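Local coordinates for hypothetical protein PH1789 (Pyrococcus horikoshii, PDB 1WR2), which is of unknown function but belongs to the ATP-grasp superfamily, whose fold sets two alpha+beta lobes face to face, at residues V60-S65 against I227-I232; P66-L69 against D73-V76. All coordinates share one frame; numbering follows the deposited sequence.

Contact 1 of 2, residues V60-S65 against I227-I232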
ATOM      1  N   VAL A  60      -1.892 -11.649  -9.403  1.00 37.10           N
ATOM      2  CA  VAL A  60      -1.834 -11.863  -7.962  1.00 35.78           C
ATOM      3  C   VAL A  60      -3.260 -11.857  -7.429  1.00 34.91           C
ATOM      4  O   VAL A  60      -4.083 -11.065  -7.888  1.00 33.89           O
ATOM      5  CB  VAL A  60      -1.089 -10.702  -7.256  1.00 34.00           C
ATOM      6  CG1 VAL A  60      -1.277 -10.794  -5.748  1.00 35.90           C
ATOM      7  CG2 VAL A  60       0.377 -10.734  -7.606  1.00 40.49           C
ATOM      8  N   LEU A  61      -3.563 -12.740  -6.480  1.00 33.74           N
ATOM      9  CA  LEU A  61      -4.885 -12.745  -5.863  1.00 35.11           C
ATOM     10  C   LEU A  61      -4.674 -12.389  -4.399  1.00 35.00           C
ATOM     11  O   LEU A  61      -3.765 -12.914  -3.750  1.00 35.62           O
ATOM     12  CB  LEU A  61      -5.573 -14.113  -5.979  1.00 34.90           C
ATOM     13  CG  LEU A  61      -6.087 -14.543  -7.356  1.00 35.97           C
ATOM     14  CD1 LEU A  61      -6.896 -15.827  -7.194  1.00 33.60           C
ATOM     15  CD2 LEU A  61      -6.968 -13.445  -7.972  1.00 35.51           C
ATOM     16  N   LYS A  62      -5.492 -11.477  -3.889  1.00 32.77           N
ATOM     17  CA  LYS A  62      -5.391 -11.044  -2.498  1.00 32.18           C
ATOM     18  C   LYS A  62      -6.784 -10.944  -1.902  1.00 30.73           C
ATOM     19  O   LYS A  62      -7.572 -10.090  -2.305  1.00 29.14           O
ATOM     20  CB  LYS A  62      -4.729  -9.670  -2.406  1.00 32.64           C
ATOM     21  CG  LYS A  62      -3.346  -9.562  -3.027  1.00 35.62           C
ATOM     22  CD  LYS A  62      -2.818  -8.156  -2.792  1.00 40.20           C
ATOM     23  CE  LYS A  62      -1.439  -7.943  -3.364  1.00 42.96           C
ATOM     24  NZ  LYS A  62      -0.908  -6.592  -2.996  1.00 43.61           N
ATOM     25  N   LEU A  63      -7.086 -11.800  -0.932  1.00 29.60           N
ATOM     26  CA  LEU A  63      -8.402 -11.778  -0.314  1.00 31.36           C
ATOM     27  C   LEU A  63      -8.594 -10.520   0.514  1.00 31.13           C
ATOM     28  O   LEU A  63      -7.731 -10.151   1.324  1.00 31.14           O
ATOM     29  CB  LEU A  63      -8.609 -13.014   0.565  1.00 32.88           C
ATOM     30  CG  LEU A  63     -10.000 -13.153   1.176  1.00 37.27           C
ATOM     31  CD1 LEU A  63     -10.360 -14.622   1.294  1.00 37.91           C
ATOM     32  CD2 LEU A  63     -10.041 -12.458   2.525  1.00 37.93           C
ATOM     33  N   MET A  64      -9.731  -9.866   0.309  1.00 30.25           N
ATOM     34  CA  MET A  64     -10.053  -8.641   1.033  1.00 33.08           C
ATOM     35  C   MET A  64     -11.032  -8.939   2.160  1.00 34.74           C
ATOM     36  O   MET A  64     -12.114  -9.468   1.929  1.00 34.61           O
ATOM     37  CB  MET A  64     -10.663  -7.613   0.077  1.00 33.52           C
ATOM     38  CG  MET A  64      -9.703  -7.116  -1.005  1.00 34.52           C
ATOM     39  SD  MET A  64      -8.353  -6.103  -0.335  1.00 38.43           S
ATOM     40  CE  MET A  64      -6.999  -7.267  -0.276  1.00 34.14           C
ATOM     41  N   SER A  65     -10.635  -8.601   3.383  1.00 36.18           N
ATOM     42  CA  SER A  65     -11.466  -8.817   4.559  1.00 38.53           C
ATOM     43  C   SER A  65     -11.011  -7.901   5.685  1.00 40.71           C
ATOM     44  O   SER A  65      -9.826  -7.859   6.019  1.00 40.48           O
ATOM     45  CB  SER A  65     -11.366 -10.266   5.044  1.00 38.32           C
ATOM     46  OG  SER A  65     -12.078 -10.424   6.261  1.00 41.82           O
ATOM     47  N   ILE A 227       3.321   1.696  -5.899  1.00 37.82           N
ATOM     48  CA  ILE A 227       2.878   1.260  -4.575  1.00 36.36           C
ATOM     49  C   ILE A 227       2.287  -0.144  -4.691  1.00 35.55           C
ATOM     50  O   ILE A 227       1.339  -0.363  -5.442  1.00 36.05           O
ATOM     51  CB  ILE A 227       1.812   2.219  -4.027  1.00 34.00           C
ATOM     52  CG1 ILE A 227       2.421   3.613  -3.853  1.00 33.29           C
ATOM     53  CG2 ILE A 227       1.251   1.691  -2.721  1.00 34.32           C
ATOM     54  CD1 ILE A 227       1.390   4.709  -3.626  1.00 32.49           C
ATOM     55  N   VAL A 228       2.839  -1.091  -3.944  1.00 33.06           N
ATOM     56  CA  VAL A 228       2.368  -2.466  -4.011  1.00 31.85           C
ATOM     57  C   VAL A 228       1.265  -2.826  -3.024  1.00 32.72           C
ATOM     58  O   VAL A 228       0.346  -3.578  -3.357  1.00 32.69           O
ATOM     59  CB  VAL A 228       3.554  -3.436  -3.852  1.00 32.71           C
ATOM     60  CG1 VAL A 228       3.084  -4.878  -3.973  1.00 33.74           C
ATOM     61  CG2 VAL A 228       4.599  -3.125  -4.917  1.00 29.19           C
ATOM     62  N   ASP A 229       1.349  -2.303  -1.809  1.00 33.40           N
ATOM     63  CA  ASP A 229       0.328  -2.576  -0.799  1.00 33.92           C
ATOM     64  C   ASP A 229       0.254  -1.326   0.064  1.00 34.38           C
ATOM     65  O   ASP A 229       1.173  -0.506   0.045  1.00 34.76           O
ATOM     66  CB  ASP A 229       0.732  -3.777   0.062  1.00 34.72           C
ATOM     67  CG  ASP A 229      -0.452  -4.416   0.773  1.00 37.69           C
ATOM     68  OD1 ASP A 229      -1.443  -3.714   1.049  1.00 38.69           O
ATOM     69  OD2 ASP A 229      -0.391  -5.625   1.073  1.00 37.12           O
ATOM     70  N   SER A 230      -0.827  -1.181   0.816  1.00 34.37           N
ATOM     71  CA  SER A 230      -1.006  -0.020   1.679  1.00 35.37           C
ATOM     72  C   SER A 230      -2.039  -0.303   2.759  1.00 36.13           C
ATOM     73  O   SER A 230      -2.963  -1.096   2.563  1.00 33.94           O
ATOM     74  CB  SER A 230      -1.469   1.190   0.861  1.00 33.50           C
ATOM     75  OG  SER A 230      -1.762   2.305   1.691  1.00 31.16           O
ATOM     76  N   ARG A 231      -1.872   0.343   3.905  1.00 35.40           N
ATOM     77  CA  ARG A 231      -2.819   0.179   4.991  1.00 36.65           C
ATOM     78  C   ARG A 231      -3.132   1.551   5.564  1.00 34.97           C
ATOM     79  O   ARG A 231      -2.251   2.408   5.681  1.00 31.11           O
ATOM     80  CB  ARG A 231      -2.260  -0.734   6.087  1.00 40.95           C
ATOM     81  CG  ARG A 231      -1.133  -0.142   6.891  1.00 48.63           C
ATOM     82  CD  ARG A 231      -0.899  -0.963   8.148  1.00 53.90           C
ATOM     83  NE  ARG A 231      -0.882  -0.118   9.338  1.00 57.53           N
ATOM     84  CZ  ARG A 231      -1.461  -0.443  10.491  1.00 58.90           C
ATOM     85  NH1 ARG A 231      -2.109  -1.597  10.610  1.00 57.02           N
ATOM     86  NH2 ARG A 231      -1.387   0.383  11.528  1.00 58.48           N
ATOM     87  N   ILE A 232      -4.402   1.764   5.879  1.00 33.08           N
ATOM     88  CA  ILE A 232      -4.844   3.023   6.457  1.00 34.14           C
ATOM     89  C   ILE A 232      -5.744   2.706   7.645  1.00 32.80           C
ATOM     90  O   ILE A 232      -6.685   1.916   7.526  1.00 28.41           O
ATOM     91  CB  ILE A 232      -5.636   3.875   5.432  1.00 33.90           C
ATOM     92  CG1 ILE A 232      -4.731   4.268   4.258  1.00 34.65           C
ATOM     93  CG2 ILE A 232      -6.185   5.126   6.099  1.00 33.19           C
ATOM     94  CD1 ILE A 232      -5.436   5.091   3.185  1.00 33.77           C
TER

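Contact 2 of 2, residues P66-L69 against D73-V76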
ATOM      1  N   PRO A  66     -11.949  -7.161   6.289  1.00 41.60           N
ATOM      2  CA  PRO A  66     -11.618  -6.249   7.387  1.00 44.15           C
ATOM      3  C   PRO A  66     -11.030  -7.016   8.570  1.00 45.74           C
ATOM      4  O   PRO A  66     -10.346  -6.438   9.410  1.00 46.90           O
ATOM      5  CB  PRO A  66     -12.963  -5.620   7.736  1.00 45.25           C
ATOM      6  CG  PRO A  66     -13.757  -5.737   6.454  1.00 43.77           C
ATOM      7  CD  PRO A  66     -13.387  -7.109   5.977  1.00 42.50           C
ATOM      8  N   GLN A  67     -11.301  -8.318   8.632  1.00 46.61           N
ATOM      9  CA  GLN A  67     -10.800  -9.151   9.727  1.00 47.93           C
ATOM     10  C   GLN A  67      -9.433  -9.748   9.435  1.00 48.23           C
ATOM     11  O   GLN A  67      -8.781 -10.286  10.331  1.00 48.57           O
ATOM     12  CB  GLN A  67     -11.766 -10.301  10.032  1.00 46.98           C
ATOM     13  CG  GLN A  67     -13.081  -9.886  10.647  1.00 47.64           C
ATOM     14  CD  GLN A  67     -13.894  -8.999   9.729  1.00 47.13           C
ATOM     15  OE1 GLN A  67     -14.131  -9.337   8.570  1.00 44.80           O
ATOM     16  NE2 GLN A  67     -14.332  -7.853  10.248  1.00 47.27           N
ATOM     17  N   ILE A  68      -9.003  -9.662   8.181  1.00 47.55           N
ATOM     18  CA  ILE A  68      -7.717 -10.212   7.786  1.00 45.60           C
ATOM     19  C   ILE A  68      -6.867  -9.123   7.148  1.00 46.34           C
ATOM     20  O   ILE A  68      -6.714  -9.078   5.928  1.00 44.93           O
ATOM     21  CB  ILE A  68      -7.898 -11.365   6.782  1.00 44.70           C
ATOM     22  CG1 ILE A  68      -8.944 -12.352   7.308  1.00 43.59           C
ATOM     23  CG2 ILE A  68      -6.575 -12.072   6.561  1.00 42.72           C
ATOM     24  CD1 ILE A  68      -9.255 -13.474   6.354  1.00 44.36           C
ATOM     25  N   LEU A  69      -6.314  -8.246   7.978  1.00 47.41           N
ATOM     26  CA  LEU A  69      -5.485  -7.151   7.489  1.00 50.79           C
ATOM     27  C   LEU A  69      -4.058  -7.601   7.150  1.00 51.99           C
ATOM     28  O   LEU A  69      -3.465  -7.129   6.183  1.00 52.19           O
ATOM     29  CB  LEU A  69      -5.453  -6.025   8.523  1.00 52.03           C
ATOM     30  CG  LEU A  69      -6.816  -5.444   8.922  1.00 55.38           C
ATOM     31  CD1 LEU A  69      -6.624  -4.473  10.087  1.00 54.79           C
ATOM     32  CD2 LEU A  69      -7.471  -4.745   7.733  1.00 53.69           C
ATOM     33  N   ASP A  73       0.337 -13.148   6.804  1.00 55.92           N
ATOM     34  CA  ASP A  73       0.210 -13.959   8.007  1.00 57.21           C
ATOM     35  C   ASP A  73      -0.869 -15.028   7.812  1.00 55.21           C
ATOM     36  O   ASP A  73      -0.677 -16.189   8.176  1.00 54.38           O
ATOM     37  CB  ASP A  73      -0.142 -13.057   9.197  1.00 60.91           C
ATOM     38  CG  ASP A  73       0.103 -13.723  10.539  1.00 65.12           C
ATOM     39  OD1 ASP A  73       1.247 -14.163  10.794  1.00 67.13           O
ATOM     40  OD2 ASP A  73      -0.851 -13.796  11.345  1.00 66.12           O
ATOM     41  N   ALA A  74      -1.997 -14.630   7.225  1.00 52.31           N
ATOM     42  CA  ALA A  74      -3.119 -15.536   6.984  1.00 49.47           C
ATOM     43  C   ALA A  74      -2.947 -16.366   5.719  1.00 48.92           C
ATOM     44  O   ALA A  74      -3.667 -17.344   5.498  1.00 47.97           O
ATOM     45  CB  ALA A  74      -4.414 -14.741   6.903  1.00 48.75           C
ATOM     46  N   LYS A  75      -1.997 -15.967   4.881  1.00 48.48           N
ATOM     47  CA  LYS A  75      -1.741 -16.674   3.636  1.00 47.57           C
ATOM     48  C   LYS A  75      -2.945 -16.589   2.697  1.00 44.46           C
ATOM     49  O   LYS A  75      -3.393 -17.592   2.139  1.00 43.04           O
ATOM     50  CB  LYS A  75      -1.383 -18.134   3.935  1.00 51.17           C
ATOM     51  CG  LYS A  75      -0.045 -18.273   4.655  1.00 53.85           C
ATOM     52  CD  LYS A  75      -0.016 -19.465   5.593  1.00 56.84           C
ATOM     53  CE  LYS A  75      -0.250 -20.779   4.867  1.00 58.63           C
ATOM     54  NZ  LYS A  75      -0.237 -21.909   5.836  1.00 60.55           N
ATOM     55  N   VAL A  76      -3.471 -15.380   2.542  1.00 41.67           N
ATOM     56  CA  VAL A  76      -4.604 -15.152   1.657  1.00 39.18           C
ATOM     57  C   VAL A  76      -4.167 -14.359   0.422  1.00 38.43           C
ATOM     58  O   VAL A  76      -5.000 -13.797  -0.287  1.00 39.31           O
ATOM     59  CB  VAL A  76      -5.765 -14.410   2.376  1.00 37.60           C
ATOM     60  CG1 VAL A  76      -6.287 -15.264   3.510  1.00 38.85           C
ATOM     61  CG2 VAL A  76      -5.304 -13.060   2.901  1.00 36.21           C
TER

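Contact 1 of 2, residues V60-S65 against I227-I232
Lys62 reaches out from strand 59-64 and brings its ammonium group to the bend at Val228 and Asp229, where strand 225-234 is interrupted. With CG anti to the carbonyl carbon (chi1 -57°) and every later torsion close to 180°, the side chain is a straight rod, long enough to span a gap in which the nearest CA atoms, those of Lys62 and Asp229, are 10.4 Å apart. At its tip Lys62 NZ lies 3.3 Å from Val228 O, the oxygen to which Lys26 donates a hydrogen bond. Asp229 OD2 is 4.2 Å from Lys62 NZ, too far for a salt bridge; the lysine makes that bond with Glu22, while Asp229 OD2 pairs with Lys71. The carboxylate is steadied from within its own segment, because Ser230 N donates to the anti lone pair of Asp229 OD1 over 2.6 Å, with a bent N-H...O angle of 131°. Packing is close on the strand side, where Lys62 is buried and its side chain touches Val77 of the adjoining strand. The bend is looser: Val228 and Asp229 stay partly exposed, and the segments bury just 85 Å² between them. Such a thin, charged junction, with a lysine spanning from the four-stranded sheet to the six-stranded one, is consistent with the cleft between the two lobes of an ATP-grasp fold.

Contact 2 of 2, residues P66-L69 against D73-V76
A Schellman motif closes the short helix 71-74, and the contact packs Ile68, from the loop leading into that helix, against the residues at its C-terminal end. Ile68 CG2 does all the touching. It stands anti to the backbone N (chi1 -49° places CG1 beside that N), and this aims the methyl branch at the helix end. There it meets Ala74 CB at 3.5 Å, tighter than usual for two carbons, and Val76 CG2 at 4.0 Å. One methyl thus rests against two, while the side chains of Ile68 and Val76 lie at a slant to each other. The backbones keep their distance, Ile68 CA and Ala74 CA being 7.1 Å apart. Val76 follows the turn that makes this possible: Lys75, the C-prime residue, has a positive phi of 64°, and the chain reverses there with Val76 N bonded to Lys71 O and Lys75 N to Ser72 O. The reversal carries the main chain from the helix into strand 77-81 and leaves Val76 facing Ile68, whereas the CB of Lys75 points away from the loop. In this alpha+beta lobe the helix serves as a brief connection between antiparallel neighbours, strands 59-64 and 77-81. Leu63 touches Ile68 and Val76 from the first of these strands, and helix 84-101 closes over the apolar group with Ala98, which meets the same two residues, and Tyr101, which packs on Ile68 and Ala74.

In the fold
Strand 59-64 supplies one side of contact 1 and borders contact 2; the centres of the two lie about 10 Å apart. Lys62 points from it to the other sheet in contact 1; its neighbour Leu63 packs on contact 2, with Leu63 CD2 4.0 Å from Ile68 CD1. A probable hydrogen bond of 3.0 Å from Leu63 N to Val76 O joins the strand to the chain leaving the helix. Lys71, in that helix, also connects the two: its backbone oxygen belongs to the Schellman motif of contact 2, while its ammonium group is salt-bridged to Asp229 of contact 1. Contact 2 is local, within one lobe; contact 1 joins segments 162 residues apart and encloses it in sequence.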